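Local structure of TetR family Transcriptional regulator (Streptococcus agalactiae 2603V/R, 3KKC) at residues F68-L71 with F72-R76. The protein probably binds DNA as a transcriptional regulator of the TetR family, through a predicted helix-turn-helix motif. Numbering follows the deposited sequence.
With NI (nickel (II) ion), chain E; IMD (imidazole), chain F.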
loop_
_atom_site.group_PDB
_atom_site.type_symbol
_atom_site.label_atom_id
_atom_site.label_comp_id
_atom_site.label_asym_id
_atom_site.label_seq_id
_atom_site.Cartn_x
_atom_site.Cartn_y
_atom_site.Cartn_z
ATOM N N PHE A 68 5.755 18.099 -8.559
ATOM C CA PHE A 68 4.306 18.240 -8.618
ATOM C C PHE A 68 3.857 19.530 -9.322
ATOM O O PHE A 68 2.763 19.593 -9.895
ATOM C CB PHE A 68 3.699 18.074 -7.227
ATOM C CG PHE A 68 3.925 16.695 -6.655
ATOM C CD1 PHE A 68 4.019 15.594 -7.510
ATOM C CD2 PHE A 68 4.046 16.492 -5.273
ATOM C CE1 PHE A 68 4.232 14.316 -7.005
ATOM C CE2 PHE A 68 4.273 15.222 -4.756
ATOM C CZ PHE A 68 4.366 14.126 -5.602
ATOM N N HIS A 69 4.694 20.559 -9.299
ATOM C CA HIS A 69 4.337 21.736 -10.051
ATOM C C HIS A 69 4.387 21.370 -11.522
ATOM O O HIS A 69 3.485 21.729 -12.266
ATOM C CB HIS A 69 5.259 22.903 -9.746
ATOM C CG HIS A 69 4.864 24.177 -10.419
ATOM N ND1 HIS A 69 4.238 25.207 -9.746
ATOM C CD2 HIS A 69 5.038 24.607 -11.693
ATOM C CE1 HIS A 69 4.035 26.213 -10.582
ATOM N NE2 HIS A 69 4.511 25.875 -11.769
ATOM N N HIS A 70 5.408 20.630 -11.951
ATOM C CA HIS A 70 5.469 20.262 -13.363
ATOM C C HIS A 70 4.402 19.261 -13.828
ATOM O O HIS A 70 4.000 19.285 -14.991
ATOM C CB HIS A 70 6.837 19.747 -13.802
ATOM C CG HIS A 70 6.907 19.479 -15.279
ATOM N ND1 HIS A 70 6.871 20.495 -16.217
ATOM C CD2 HIS A 70 6.957 18.321 -15.983
ATOM C CE1 HIS A 70 6.915 19.971 -17.430
ATOM N NE2 HIS A 70 6.975 18.656 -17.320
ATOM N N LEU A 71 3.972 18.365 -12.947
ATOM C CA LEU A 71 2.979 17.367 -13.335
ATOM C C LEU A 71 1.575 17.955 -13.437
ATOM O O LEU A 71 0.893 17.755 -14.428
ATOM C CB LEU A 71 2.981 16.195 -12.359
ATOM C CG LEU A 71 4.137 15.218 -12.526
ATOM C CD1 LEU A 71 3.864 13.933 -11.790
ATOM C CD2 LEU A 71 4.308 14.947 -13.988
ATOM N N PHE A 72 1.154 18.707 -12.429
ATOM C CA PHE A 72 -0.255 19.067 -12.283
ATOM C C PHE A 72 -0.482 20.551 -12.440
ATOM O O PHE A 72 -1.295 20.970 -13.251
ATOM C CB PHE A 72 -0.800 18.678 -10.899
ATOM C CG PHE A 72 -0.452 17.279 -10.453
ATOM C CD1 PHE A 72 -1.147 16.182 -10.938
ATOM C CD2 PHE A 72 0.540 17.068 -9.510
ATOM C CE1 PHE A 72 -0.840 14.894 -10.502
ATOM C CE2 PHE A 72 0.847 15.791 -9.075
ATOM C CZ PHE A 72 0.154 14.707 -9.568
ATOM N N LYS A 73 0.213 21.337 -11.623
ATOM C CA LYS A 73 -0.042 22.769 -11.513
ATOM C C LYS A 73 0.238 23.478 -12.835
ATOM O O LYS A 73 0.440 24.694 -12.891
ATOM C CB LYS A 73 0.746 23.358 -10.341
ATOM C CG LYS A 73 0.443 22.641 -9.018
ATOM C CD LYS A 73 1.651 22.643 -8.084
ATOM C CE LYS A 73 1.640 21.445 -7.135
ATOM N NZ LYS A 73 2.952 21.266 -6.424
ATOM N N GLN A 74 0.240 22.680 -13.898
ATOM C CA GLN A 74 0.219 23.154 -15.274
ATOM C C GLN A 74 -1.130 23.760 -15.676
ATOM O O GLN A 74 -2.199 23.206 -15.379
ATOM C CB GLN A 74 0.519 21.980 -16.205
ATOM C CG GLN A 74 1.920 21.452 -16.078
ATOM C CD GLN A 74 2.942 22.486 -16.481
ATOM O OE1 GLN A 74 3.780 22.228 -17.338
ATOM N NE2 GLN A 74 2.864 23.674 -15.881
ATOM N N GLY A 75 -1.075 24.898 -16.355
ATOM C CA GLY A 75 -2.241 25.407 -17.050
ATOM C C GLY A 75 -2.134 25.028 -18.517
ATOM O O GLY A 75 -2.708 25.678 -19.386
ATOM N N ARG A 76 -1.376 23.967 -18.784
ATOM C CA ARG A 76 -1.117 23.500 -20.143
ATOM C C ARG A 76 -2.408 23.027 -20.807
ATOM O O ARG A 76 -2.937 21.964 -20.468
ATOM C CB ARG A 76 -0.091 22.355 -20.117
ATOM C CG ARG A 76 1.162 22.574 -20.967
ATOM C CD ARG A 76 2.047 23.682 -20.409
ATOM N NE ARG A 76 2.574 24.552 -21.463
ATOM C CZ ARG A 76 3.821 24.512 -21.929
ATOM N NH1 ARG A 76 4.696 23.643 -21.438
ATOM N NH2 ARG A 76 4.198 25.350 -22.888
HETATM NI NI NI E . 6.843 17.017 -18.767
HETATM N N1 IMD F . 4.573 20.835 -19.839
HETATM C C2 IMD F . 4.396 19.532 -20.147
HETATM N N3 IMD F . 5.554 19.044 -20.646
HETATM C C4 IMD F . 6.468 20.037 -20.660
HETATM C C5 IMD F . 5.848 21.170 -20.147
#
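Phe72 N donates to Phe68 O (3.1 Å, 163° at the hydrogen), an i to i+4 bond where helix 57-71 gives way to loop. The Phe68 and Phe72 side chains run alongside each other, their rings meeting obliquely with planes 45° apart and Phe68 CD1 3.5 Å from Phe72 CE2. Leu71 CB sits over one face of the Phe72 ring, 3.9 Å from its centroid, in a CH-pi contact. Lys73 CB lies over a face of the His69 ring, nearer its margin than its centre, while the rest of the lysine chain runs back past the Phe68 carbonyl to bring NZ within 3.4 Å of Phe68 CB. His70, with CG anti to its backbone N (chi1 -175°), sends its ring to the nickel, which NE2 binds at 2.2 Å. Gln74 bends at chi2, CG against His70 O, and its OE1 takes a weak 3.0 Å hydrogen bond from N1 of an imidazole, probably from the crystallisation liquor, that also borders the His70 ring edge. His86 and His90 of helix 80-93 join His70 on the metal; Leu71 packs on that helix at Ile87 and Phe91, Phe68 packs on Phe109 and Arg112 of helix 107-129, and Phe72 touches both helices.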